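Local coordinates for O-methyltransferase (Coxiella burnetii, PDB 3TR6), which probably transfers a methyl group from S-adenosylmethionine to an oxygen atom of its substrate, at residues E51-L56 with T75-I80; I69-F74 with E158-L163; I80-A85 with L143-A148; K100-A105 with L120-A125. All coordinates share one frame; numbering follows the deposited sequence.

Interaction 1. Residues E51-L56 with T75-I80; sequences EQAQLL and TGYSAI. With SAH (S-adenosyl-L-homocysteine), chain C.
Tyr-77 swings CG opposite its own backbone nitrogen (chi1 -167°), and this carries the ring out to the methyl group of Ala-53. CB of Ala-53 meets the ring at its edge, near the ring plane. Ala-53 CB lies 3.5 Å from Tyr-77 CE2. The ring face therefore takes no part in this touch. One turn further along helix 50-63, Leu-56 points the same way. Leu-56 CD1 makes a looser contact, 4.4 Å from Ser-78 CB. No hydrogen bond joins the two segments. The closest backbones are at Ala-53 and Ser-78, with CA atoms 5.7 Å apart, so the small alanine and serine let the helices come near.

Ser-78 turns its hydroxyl between backbone N and carbonyl carbon (chi1 57°), where OG receives a hydrogen bond from the amino nitrogen N of S-adenosyl-L-homocysteine at 2.8 Å. The backbone N of Ser-78 donates to the ligand carboxylate OXT at 3.1 Å, with an angle of 149°. One residue thus bonds both the amino group and the carboxylate of the ligand. Asp-70 OD1 is a further partner of Ser-78 OG and probably helps to position it.

Gly-76 is the N-cap of helix 77-83. The contact is buried where this helix packs on helix 50-63. Helix 28-40 also packs against Tyr-77, whose hydroxyl bonds Glu-26. Helix 99-111 lies against Thr-75 and Ile-80.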
# COMPACT_ATOMS: atom_id res chain seq x y z
N GLU A 51 -0.95 0.58 12.59
CA GLU A 51 -0.61 -0.13 11.36
C GLU A 51 -0.85 0.71 10.11
O GLU A 51 -0.11 0.61 9.14
CB GLU A 51 -1.36 -1.46 11.27
CG GLU A 51 -2.87 -1.34 11.17
CD GLU A 51 -3.55 -1.35 12.52
OE1 GLU A 51 -2.96 -0.85 13.49
OE2 GLU A 51 -4.67 -1.88 12.62
N GLN A 52 -1.88 1.55 10.14
CA GLN A 52 -2.16 2.43 9.01
C GLN A 52 -1.09 3.51 8.90
O GLN A 52 -0.62 3.83 7.81
CB GLN A 52 -3.55 3.06 9.11
CG GLN A 52 -3.97 3.77 7.83
CD GLN A 52 -5.24 4.58 7.99
OE1 GLN A 52 -5.21 5.72 8.46
NE2 GLN A 52 -6.37 4.00 7.60
N ALA A 53 -0.72 4.07 10.05
CA ALA A 53 0.32 5.09 10.10
C ALA A 53 1.64 4.53 9.58
O ALA A 53 2.39 5.22 8.90
CB ALA A 53 0.49 5.60 11.52
N GLN A 54 1.91 3.28 9.91
CA GLN A 54 3.15 2.63 9.48
C GLN A 54 3.21 2.53 7.96
O GLN A 54 4.29 2.67 7.37
CB GLN A 54 3.28 1.25 10.11
CG GLN A 54 4.50 0.48 9.65
CD GLN A 54 4.77 -0.73 10.51
OE1 GLN A 54 4.57 -0.70 11.73
NE2 GLN A 54 5.22 -1.82 9.88
N LEU A 55 2.06 2.30 7.34
CA LEU A 55 1.96 2.26 5.89
C LEU A 55 2.24 3.64 5.30
O LEU A 55 2.89 3.76 4.26
CB LEU A 55 0.57 1.78 5.46
CG LEU A 55 0.13 2.04 4.01
CD1 LEU A 55 1.05 1.33 3.02
CD2 LEU A 55 -1.31 1.60 3.81
N LEU A 56 1.74 4.67 5.97
CA LEU A 56 2.00 6.05 5.56
C LEU A 56 3.49 6.35 5.59
O LEU A 56 4.03 6.97 4.68
CB LEU A 56 1.26 7.03 6.47
CG LEU A 56 -0.27 7.09 6.39
CD1 LEU A 56 -0.79 8.11 7.38
CD2 LEU A 56 -0.72 7.43 4.98
N THR A 75 -3.57 14.60 18.35
CA THR A 75 -2.38 14.60 19.19
C THR A 75 -1.12 14.28 18.38
O THR A 75 -0.06 13.99 18.94
CB THR A 75 -2.51 13.65 20.39
OG1 THR A 75 -2.76 12.32 19.93
CG2 THR A 75 -3.66 14.10 21.29
N GLY A 76 -1.26 14.32 17.06
CA GLY A 76 -0.12 14.27 16.15
C GLY A 76 0.51 12.92 15.85
O GLY A 76 1.70 12.86 15.54
N TYR A 77 -0.28 11.85 15.93
CA TYR A 77 0.26 10.51 15.67
C TYR A 77 0.73 10.35 14.22
O TYR A 77 1.86 9.94 13.97
CB TYR A 77 -0.76 9.42 16.04
CG TYR A 77 -0.15 8.02 16.08
CD1 TYR A 77 0.26 7.46 17.29
CD2 TYR A 77 0.02 7.28 14.92
CE1 TYR A 77 0.82 6.19 17.33
CE2 TYR A 77 0.57 6.02 14.96
CZ TYR A 77 0.97 5.48 16.16
OH TYR A 77 1.53 4.22 16.19
N SER A 78 -0.15 10.66 13.27
CA SER A 78 0.19 10.51 11.86
C SER A 78 1.25 11.52 11.42
O SER A 78 2.09 11.22 10.57
CB SER A 78 -1.07 10.64 10.99
OG SER A 78 -1.72 11.88 11.21
N ALA A 79 1.20 12.71 12.01
CA ALA A 79 2.17 13.76 11.70
C ALA A 79 3.57 13.31 12.08
O ALA A 79 4.53 13.53 11.34
CB ALA A 79 1.81 15.04 12.43
N ILE A 80 3.68 12.67 13.24
CA ILE A 80 4.97 12.17 13.73
C ILE A 80 5.39 10.90 13.00
O ILE A 80 6.57 10.70 12.71
CB ILE A 80 4.92 11.91 15.24
CG1 ILE A 80 4.71 13.23 15.99
CG2 ILE A 80 6.18 11.21 15.70
CD1 ILE A 80 4.44 13.06 17.47
N SAH C . -4.45 12.00 11.97
CA SAH C . -4.86 12.23 13.32
CB SAH C . -6.37 12.09 13.47
CG SAH C . -7.13 13.37 13.75
SD SAH C . -8.87 13.21 14.15
C SAH C . -4.19 11.25 14.23
O SAH C . -4.66 11.04 15.37
OXT SAH C . -3.15 10.64 13.86
C5' SAH C . -9.75 14.65 13.57
C4' SAH C . -9.16 15.93 13.82
O4' SAH C . -9.67 16.91 12.85
C3' SAH C . -9.54 16.43 15.15
O3' SAH C . -8.41 16.67 15.88
C2' SAH C . -10.27 17.68 14.90
O2' SAH C . -9.94 18.63 15.84
C1' SAH C . -9.79 18.10 13.56
N9 SAH C . -10.64 19.04 12.84
C8 SAH C . -11.98 19.08 12.83
N7 SAH C . -12.36 20.08 12.03
C5 SAH C . -11.26 20.69 11.53
C6 SAH C . -11.06 21.77 10.66
N6 SAH C . -12.16 22.49 10.11
N1 SAH C . -9.79 22.11 10.36
C2 SAH C . -8.75 21.45 10.86
N3 SAH C . -8.91 20.41 11.70
C4 SAH C . -10.15 20.01 12.04

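Interaction 2. Residues I69-F74 with E158-L163; sequences IDIGTF and EESLKL. With SAH (S-adenosyl-L-homocysteine), chain C.
No aromatic ring stands between Ile-69 and Leu-163, or between Ile-71 and Ser-160. The one ring of the two segments, Phe-74, is turned to the ligand. Carboxylate oxygen O of S-adenosyl-L-homocysteine lies at its edge, near the ring plane, 3.5 Å from Phe-74 CD2. Phe-74 CB also rests 3.4 Å from ligand CG.

Across the contact itself, Ile-69 and Ile-71 both point from strand 67-71 toward helix 153-163. CD1 of Ile-69 meets CD1 of Leu-163 at 4.4 Å. CD1 of Ile-71 lies 4.2 Å from OG of Ser-160. That hydroxyl bonds the carbonyl oxygen of Tyr-156, within its own helix, so its polar end is served there. The nearest CA atoms, of Ile-69 and Ser-160, are 9.0 Å apart, and side chains alone span the gap.

The strand then runs into Gly-72, whose carbonyl O takes a weak hydrogen bond from ligand N at 3.0 Å. Gly-72 has a positive phi (106°), a conformation that glycine adopts readily. This glycine turn after the first strand is characteristic of Rossmann-like methyltransferases. No polar bond crosses between strand and helix, so their contact is van der Waals, while Gly-72 at the strand's end bonds the ligand.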
# COMPACT_ATOMS: atom_id res chain seq x y z
N ILE A 69 1.63 17.17 3.66
CA ILE A 69 0.60 17.83 4.45
C ILE A 69 -0.19 16.81 5.27
O ILE A 69 -0.57 15.76 4.77
CB ILE A 69 -0.38 18.64 3.59
CG1 ILE A 69 0.38 19.62 2.69
CG2 ILE A 69 -1.35 19.39 4.48
CD1 ILE A 69 -0.53 20.51 1.86
N ASP A 70 -0.42 17.14 6.53
CA ASP A 70 -1.16 16.27 7.43
C ASP A 70 -2.42 17.00 7.89
O ASP A 70 -2.37 17.85 8.77
CB ASP A 70 -0.27 15.89 8.62
CG ASP A 70 -1.00 15.07 9.66
OD1 ASP A 70 -1.29 13.89 9.39
OD2 ASP A 70 -1.27 15.60 10.76
N ILE A 71 -3.55 16.67 7.27
CA ILE A 71 -4.82 17.30 7.61
C ILE A 71 -5.54 16.58 8.75
O ILE A 71 -6.09 15.49 8.56
CB ILE A 71 -5.75 17.39 6.38
CG1 ILE A 71 -5.03 18.08 5.22
CG2 ILE A 71 -7.02 18.13 6.74
CD1 ILE A 71 -5.89 18.26 3.99
N GLY A 72 -5.54 17.20 9.93
CA GLY A 72 -6.14 16.61 11.11
C GLY A 72 -5.07 16.12 12.08
O GLY A 72 -4.74 14.94 12.10
N THR A 73 -4.55 17.03 12.89
CA THR A 73 -3.42 16.74 13.76
C THR A 73 -3.79 15.86 14.95
O THR A 73 -3.09 14.91 15.27
CB THR A 73 -2.79 18.02 14.32
OG1 THR A 73 -2.68 19.00 13.28
CG2 THR A 73 -1.41 17.74 14.90
N PHE A 74 -4.90 16.20 15.60
CA PHE A 74 -5.24 15.61 16.89
C PHE A 74 -4.03 15.72 17.80
O PHE A 74 -3.50 16.81 18.01
CB PHE A 74 -5.67 14.15 16.72
CG PHE A 74 -6.36 13.59 17.93
CD1 PHE A 74 -6.95 14.43 18.87
CD2 PHE A 74 -6.42 12.22 18.14
CE1 PHE A 74 -7.58 13.91 19.98
CE2 PHE A 74 -7.05 11.69 19.25
CZ PHE A 74 -7.64 12.54 20.18
N GLU A 158 -10.34 17.86 -3.31
CA GLU A 158 -10.28 18.74 -4.47
C GLU A 158 -9.11 19.72 -4.36
O GLU A 158 -8.41 19.98 -5.33
CB GLU A 158 -11.59 19.50 -4.61
CG GLU A 158 -12.10 19.56 -6.03
CD GLU A 158 -12.26 18.18 -6.64
OE1 GLU A 158 -12.83 17.30 -5.97
OE2 GLU A 158 -11.82 17.99 -7.79
N GLU A 159 -8.91 20.25 -3.16
CA GLU A 159 -7.81 21.17 -2.90
C GLU A 159 -6.47 20.45 -2.93
O GLU A 159 -5.47 21.00 -3.40
CB GLU A 159 -8.01 21.86 -1.55
CG GLU A 159 -9.23 22.77 -1.49
CD GLU A 159 -9.05 24.04 -2.30
OE1 GLU A 159 -8.53 25.03 -1.73
OE2 GLU A 159 -9.42 24.05 -3.49
N SER A 160 -6.45 19.22 -2.44
CA SER A 160 -5.23 18.43 -2.39
C SER A 160 -4.73 18.07 -3.79
O SER A 160 -3.53 17.91 -4.00
CB SER A 160 -5.42 17.17 -1.54
OG SER A 160 -5.53 17.50 -0.17
N LEU A 161 -5.65 17.92 -4.73
CA LEU A 161 -5.27 17.67 -6.12
C LEU A 161 -4.50 18.86 -6.69
O LEU A 161 -3.47 18.69 -7.34
CB LEU A 161 -6.49 17.38 -6.98
CG LEU A 161 -6.86 15.90 -7.15
CD1 LEU A 161 -8.04 15.76 -8.09
CD2 LEU A 161 -5.66 15.13 -7.68
N LYS A 162 -5.00 20.06 -6.44
CA LYS A 162 -4.36 21.27 -6.94
C LYS A 162 -2.95 21.41 -6.38
O LYS A 162 -2.04 21.84 -7.08
CB LYS A 162 -5.19 22.50 -6.57
CG LYS A 162 -6.60 22.55 -7.16
CD LYS A 162 -7.36 23.77 -6.65
CE LYS A 162 -8.69 23.96 -7.36
NZ LYS A 162 -9.68 22.91 -7.02
N LEU A 163 -2.78 21.03 -5.12
CA LEU A 163 -1.52 21.22 -4.41
C LEU A 163 -0.49 20.12 -4.69
O LEU A 163 0.69 20.27 -4.37
CB LEU A 163 -1.77 21.32 -2.90
CG LEU A 163 -2.39 22.62 -2.40
CD1 LEU A 163 -3.14 22.40 -1.10
CD2 LEU A 163 -1.33 23.70 -2.24
N SAH C . -4.45 12.00 11.97
CA SAH C . -4.86 12.23 13.32
CB SAH C . -6.37 12.09 13.47
CG SAH C . -7.13 13.37 13.75
SD SAH C . -8.87 13.21 14.15
C SAH C . -4.19 11.25 14.23
O SAH C . -4.66 11.04 15.37
OXT SAH C . -3.15 10.64 13.86
C5' SAH C . -9.75 14.65 13.57
C4' SAH C . -9.16 15.93 13.82
O4' SAH C . -9.67 16.91 12.85
C3' SAH C . -9.54 16.43 15.15
O3' SAH C . -8.41 16.67 15.88
C2' SAH C . -10.27 17.68 14.90
O2' SAH C . -9.94 18.63 15.84
C1' SAH C . -9.79 18.10 13.56
N9 SAH C . -10.64 19.04 12.84
C8 SAH C . -11.98 19.08 12.83
N7 SAH C . -12.36 20.08 12.03
C5 SAH C . -11.26 20.69 11.53
C6 SAH C . -11.06 21.77 10.66
N6 SAH C . -12.16 22.49 10.11
N1 SAH C . -9.79 22.11 10.36
C2 SAH C . -8.75 21.45 10.86
N3 SAH C . -8.91 20.41 11.70
C4 SAH C . -10.15 20.01 12.04

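Interaction 3. Residues I80-A85 with L143-A148; sequences IAMGLA and LIYIDA. With NI (nickel (II) ion), chain B; SAH (S-adenosyl-L-homocysteine), chain C.
Met-82, present as selenomethionine, lays its terminal methyl against the root of the Tyr-145 side chain. Met-82 CE is 3.8 Å from Tyr-145 CB and 3.9 Å from Tyr-145 CD2. The approach to the ring is slanting, and the two side chains cross at about a right angle. Met-82 runs extended as far as the selenium and then bends (chi3 -71°), which turns CE to Tyr-145. Met-82 SE meets CD2 of Leu-143 at 4.1 Å. A single side chain from helix 77-83 thus bridges two residues that face the same way on strand 141-146. No polar bond crosses between the segments. The nearest CA atoms, of Met-82 and Tyr-145, are 9.7 Å apart, so the long Met-82 side chain spans the gap. Leu-56 of helix 50-63 touches both Met-82 and Tyr-145 and adds to this apolar layer over the sheet.

Beyond the strand end, the chain reaches the ligand and the metal. Asp-147 OD1 accepts a hydrogen bond from N of S-adenosyl-L-homocysteine at 3.0 Å. Asp-147 OD2 binds the nickel ion at 2.6 Å. Asp-173 and Asn-174 belong to the same metal site. The next residue, Ala-148, puts its CA 3.4 Å from O4' of the ligand ribose.

Asp-147 thus contacts both the metal and the ligand amino group. This matches a metal-dependent O-methyltransferase of this family, in which the metal commonly helps to hold the substrate oxygen. The selenomethionine contact is apolar packing behind that site.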
# COMPACT_ATOMS: atom_id res chain seq x y z
N ILE A 80 3.68 12.67 13.24
CA ILE A 80 4.97 12.17 13.73
C ILE A 80 5.39 10.90 13.00
O ILE A 80 6.57 10.70 12.71
CB ILE A 80 4.92 11.91 15.24
CG1 ILE A 80 4.71 13.23 15.99
CG2 ILE A 80 6.18 11.21 15.70
CD1 ILE A 80 4.44 13.06 17.47
N ALA A 81 4.42 10.03 12.71
CA ALA A 81 4.70 8.80 11.99
C ALA A 81 5.35 9.10 10.66
O ALA A 81 6.39 8.52 10.31
CB ALA A 81 3.42 8.00 11.79
N MSE A 82 4.75 10.03 9.91
CA MSE A 82 5.29 10.45 8.63
C MSE A 82 6.53 11.32 8.80
O MSE A 82 7.48 11.21 8.03
CB MSE A 82 4.23 11.19 7.81
CG MSE A 82 3.16 10.28 7.24
SE MSE A 82 1.83 11.24 6.20
CE MSE A 82 0.90 12.17 7.64
N GLY A 83 6.51 12.18 9.81
CA GLY A 83 7.64 13.04 10.11
C GLY A 83 8.93 12.25 10.29
O GLY A 83 9.98 12.65 9.80
N LEU A 84 8.85 11.12 10.99
CA LEU A 84 10.02 10.29 11.24
C LEU A 84 10.58 9.64 9.97
O LEU A 84 11.74 9.24 9.93
CB LEU A 84 9.69 9.21 12.27
CG LEU A 84 9.42 9.70 13.70
CD1 LEU A 84 8.72 8.62 14.51
CD2 LEU A 84 10.71 10.14 14.38
N ALA A 85 9.74 9.53 8.95
CA ALA A 85 10.15 8.89 7.70
C ALA A 85 10.69 9.89 6.69
O ALA A 85 11.31 9.51 5.69
CB ALA A 85 8.99 8.10 7.11
N LEU A 143 2.80 14.37 -0.90
CA LEU A 143 1.88 13.49 -0.20
C LEU A 143 0.97 14.28 0.73
O LEU A 143 1.43 15.06 1.55
CB LEU A 143 2.67 12.46 0.61
CG LEU A 143 1.89 11.55 1.56
CD1 LEU A 143 0.81 10.80 0.81
CD2 LEU A 143 2.82 10.57 2.27
N ILE A 144 -0.34 14.07 0.58
CA ILE A 144 -1.31 14.70 1.47
C ILE A 144 -2.21 13.66 2.15
O ILE A 144 -2.85 12.84 1.48
CB ILE A 144 -2.16 15.75 0.73
CG1 ILE A 144 -1.27 16.83 0.12
CG2 ILE A 144 -3.17 16.38 1.67
CD1 ILE A 144 -2.02 17.90 -0.67
N TYR A 145 -2.25 13.70 3.48
CA TYR A 145 -3.06 12.78 4.27
C TYR A 145 -4.27 13.50 4.84
O TYR A 145 -4.14 14.40 5.68
CB TYR A 145 -2.21 12.17 5.39
CG TYR A 145 -2.96 11.23 6.33
CD1 TYR A 145 -3.69 10.16 5.84
CD2 TYR A 145 -2.90 11.41 7.70
CE1 TYR A 145 -4.36 9.30 6.70
CE2 TYR A 145 -3.56 10.56 8.57
CZ TYR A 145 -4.29 9.51 8.07
OH TYR A 145 -4.95 8.66 8.94
N ILE A 146 -5.45 13.10 4.38
CA ILE A 146 -6.70 13.75 4.77
C ILE A 146 -7.41 12.97 5.88
O ILE A 146 -7.92 11.88 5.64
CB ILE A 146 -7.65 13.88 3.58
CG1 ILE A 146 -6.98 14.65 2.44
CG2 ILE A 146 -8.96 14.53 4.02
CD1 ILE A 146 -7.78 14.67 1.16
N ASP A 147 -7.45 13.55 7.07
CA ASP A 147 -8.01 12.86 8.23
C ASP A 147 -8.56 13.84 9.27
O ASP A 147 -8.19 13.79 10.45
CB ASP A 147 -6.95 11.93 8.84
CG ASP A 147 -7.50 11.08 9.96
OD1 ASP A 147 -6.69 10.50 10.72
OD2 ASP A 147 -8.74 10.98 10.08
N ALA A 148 -9.44 14.74 8.83
CA ALA A 148 -10.06 15.72 9.72
C ALA A 148 -11.58 15.56 9.73
O ALA A 148 -12.09 14.45 9.72
CB ALA A 148 -9.66 17.13 9.30
NI NI B . -9.01 8.70 11.25
N SAH C . -4.45 12.00 11.97
CA SAH C . -4.86 12.23 13.32
CB SAH C . -6.37 12.09 13.47
CG SAH C . -7.13 13.37 13.75
SD SAH C . -8.87 13.21 14.15
C SAH C . -4.19 11.25 14.23
O SAH C . -4.66 11.04 15.37
OXT SAH C . -3.15 10.64 13.86
C5' SAH C . -9.75 14.65 13.57
C4' SAH C . -9.16 15.93 13.82
O4' SAH C . -9.67 16.91 12.85
C3' SAH C . -9.54 16.43 15.15
O3' SAH C . -8.41 16.67 15.88
C2' SAH C . -10.27 17.68 14.90
O2' SAH C . -9.94 18.63 15.84
C1' SAH C . -9.79 18.10 13.56
N9 SAH C . -10.64 19.04 12.84
C8 SAH C . -11.98 19.08 12.83
N7 SAH C . -12.36 20.08 12.03
C5 SAH C . -11.26 20.69 11.53
C6 SAH C . -11.06 21.77 10.66
N6 SAH C . -12.16 22.49 10.11
N1 SAH C . -9.79 22.11 10.36
C2 SAH C . -8.75 21.45 10.86
N3 SAH C . -8.91 20.41 11.70
C4 SAH C . -10.15 20.01 12.04

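Interaction 4. Residues K100-A105 with L120-A125; sequences KSTALA and LRLSPA. With SAH (S-adenosyl-L-homocysteine), chain C.
Thr-102 and Leu-120 cross at about a right angle. Both methyls of Leu-120 lie against one side of Thr-102. CD2 of Leu-120 lies 3.7 Å from Thr-102 CB and 3.8 Å from Thr-102 OG1. The other branch, Leu-120 CD1, meets Thr-102 CG2 at 4.0 Å. Leu-120 sets CG opposite its backbone nitrogen (chi1 167°), which sends both methyls toward the helix. Leu-122, pointing the same way, adds a looser touch: Leu-122 CD1 is 4.2 Å from Thr-102 OG1.

No hydrogen bond crosses between the segments. The threonine hydroxyl is bonded to the carbonyl oxygens of Asp-98, just before the helix, and of Glu-99 in its first turn.

After the strand, Pro-124 is the N-cap of helix 125-133. Backbone N of Ala-125 donates to N1 of the adenine of S-adenosyl-L-homocysteine at 3.0 Å, with an angle of 159°. This main-chain bond holds the adenine at N1, consistent with recognition of the base.

The contact packs helix 99-111 on strand 118-122 within the right-handed beta-alpha-beta crossover that starts at strand 91-96. Strand 118-122 is an outermost strand of the sheet within the chain. Thr-102 also touches Asp-96 at the end of strand 91-96.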
# COMPACT_ATOMS: atom_id res chain seq x y z
N LYS A 100 -5.91 22.22 22.47
CA LYS A 100 -5.58 21.27 23.52
C LYS A 100 -4.77 20.09 22.98
O LYS A 100 -3.71 19.76 23.50
CB LYS A 100 -6.84 20.77 24.22
CG LYS A 100 -6.58 19.92 25.46
CD LYS A 100 -7.86 19.23 25.93
CE LYS A 100 -7.59 18.25 27.06
NZ LYS A 100 -8.75 17.33 27.30
N SER A 101 -5.29 19.45 21.93
CA SER A 101 -4.64 18.27 21.36
C SER A 101 -3.33 18.59 20.64
O SER A 101 -2.36 17.85 20.76
CB SER A 101 -5.59 17.53 20.42
OG SER A 101 -6.05 18.36 19.37
N THR A 102 -3.29 19.70 19.91
CA THR A 102 -2.09 20.07 19.17
C THR A 102 -0.95 20.46 20.10
O THR A 102 0.23 20.32 19.74
CB THR A 102 -2.36 21.21 18.16
OG1 THR A 102 -2.93 22.33 18.84
CG2 THR A 102 -3.30 20.75 17.06
N ALA A 103 -1.28 20.92 21.29
CA ALA A 103 -0.27 21.27 22.28
C ALA A 103 0.51 20.02 22.70
O ALA A 103 1.73 20.05 22.85
CB ALA A 103 -0.90 21.94 23.49
N LEU A 104 -0.21 18.92 22.87
CA LEU A 104 0.41 17.65 23.19
C LEU A 104 1.22 17.15 22.00
O LEU A 104 2.32 16.62 22.15
CB LEU A 104 -0.64 16.61 23.59
CG LEU A 104 -0.09 15.25 24.03
CD1 LEU A 104 0.86 15.42 25.21
CD2 LEU A 104 -1.23 14.31 24.38
N ALA A 105 0.67 17.35 20.80
CA ALA A 105 1.37 17.03 19.56
C ALA A 105 2.73 17.71 19.50
O ALA A 105 3.75 17.05 19.32
CB ALA A 105 0.52 17.40 18.36
N LEU A 120 3.05 23.37 12.73
CA LEU A 120 1.61 23.37 12.99
C LEU A 120 0.91 24.59 12.39
O LEU A 120 1.28 25.73 12.67
CB LEU A 120 1.35 23.32 14.50
CG LEU A 120 -0.09 23.61 14.94
CD1 LEU A 120 -1.07 22.61 14.34
CD2 LEU A 120 -0.19 23.61 16.46
N ARG A 121 -0.09 24.33 11.56
CA ARG A 121 -0.96 25.39 11.07
C ARG A 121 -2.30 25.32 11.79
O ARG A 121 -3.17 24.53 11.43
CB ARG A 121 -1.16 25.26 9.56
CG ARG A 121 0.14 25.26 8.75
CD ARG A 121 0.85 26.61 8.79
NE ARG A 121 2.18 26.53 8.18
CZ ARG A 121 3.31 26.33 8.87
NH1 ARG A 121 3.27 26.21 10.19
NH2 ARG A 121 4.47 26.26 8.23
N LEU A 122 -2.45 26.14 12.82
CA LEU A 122 -3.65 26.11 13.65
C LEU A 122 -4.75 27.02 13.10
O LEU A 122 -4.76 28.22 13.37
CB LEU A 122 -3.31 26.48 15.09
CG LEU A 122 -4.40 26.23 16.13
CD1 LEU A 122 -4.89 24.79 16.05
CD2 LEU A 122 -3.90 26.55 17.53
N SER A 123 -5.67 26.43 12.35
CA SER A 123 -6.82 27.14 11.81
C SER A 123 -7.57 26.17 10.91
O SER A 123 -7.05 25.11 10.58
CB SER A 123 -6.39 28.38 11.02
OG SER A 123 -6.30 28.10 9.63
N PRO A 124 -8.81 26.51 10.52
CA PRO A 124 -9.54 25.61 9.62
C PRO A 124 -8.66 25.17 8.45
O PRO A 124 -8.01 26.00 7.83
CB PRO A 124 -10.69 26.49 9.11
CG PRO A 124 -10.95 27.44 10.24
CD PRO A 124 -9.60 27.71 10.87
N ALA A 125 -8.63 23.86 8.18
CA ALA A 125 -7.82 23.32 7.09
C ALA A 125 -8.21 23.96 5.77
O ALA A 125 -7.37 24.22 4.91
CB ALA A 125 -7.97 21.81 7.02
N SAH C . -4.45 12.00 11.97
CA SAH C . -4.86 12.23 13.32
CB SAH C . -6.37 12.09 13.47
CG SAH C . -7.13 13.37 13.75
SD SAH C . -8.87 13.21 14.15
C SAH C . -4.19 11.25 14.23
O SAH C . -4.66 11.04 15.37
OXT SAH C . -3.15 10.64 13.86
C5' SAH C . -9.75 14.65 13.57
C4' SAH C . -9.16 15.93 13.82
O4' SAH C . -9.67 16.91 12.85
C3' SAH C . -9.54 16.43 15.15
O3' SAH C . -8.41 16.67 15.88
C2' SAH C . -10.27 17.68 14.90
O2' SAH C . -9.94 18.63 15.84
C1' SAH C . -9.79 18.10 13.56
N9 SAH C . -10.64 19.04 12.84
C8 SAH C . -11.98 19.08 12.83
N7 SAH C . -12.36 20.08 12.03
C5 SAH C . -11.26 20.69 11.53
C6 SAH C . -11.06 21.77 10.66
N6 SAH C . -12.16 22.49 10.11
N1 SAH C . -9.79 22.11 10.36
C2 SAH C . -8.75 21.45 10.86
N3 SAH C . -8.91 20.41 11.70
C4 SAH C . -10.15 20.01 12.04

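In the fold
All four contacts reach S-adenosyl-L-homocysteine, but at different parts. Interactions 1, 2 and 3 meet at its amino nitrogen, while interaction 4 bonds the adenine; its centre is about 14 to 16 Å from the centres of the other three. Interactions 1 and 3 are closest, with centres about 6 Å apart. They share Ile-80, and Gln-52 OE1 lies 3.0 Å from Tyr-145 OH in a probable hydrogen bond. Interactions 2 and 3 are joined through neighbouring strands of the sheet: Ile-71 N to Tyr-145 O and Ile-71 O to Asp-147 N are probable hydrogen bonds, each 2.8 Å. Interaction 4 is nested in the loop closed by interaction 3, itself nested inside that of interaction 2.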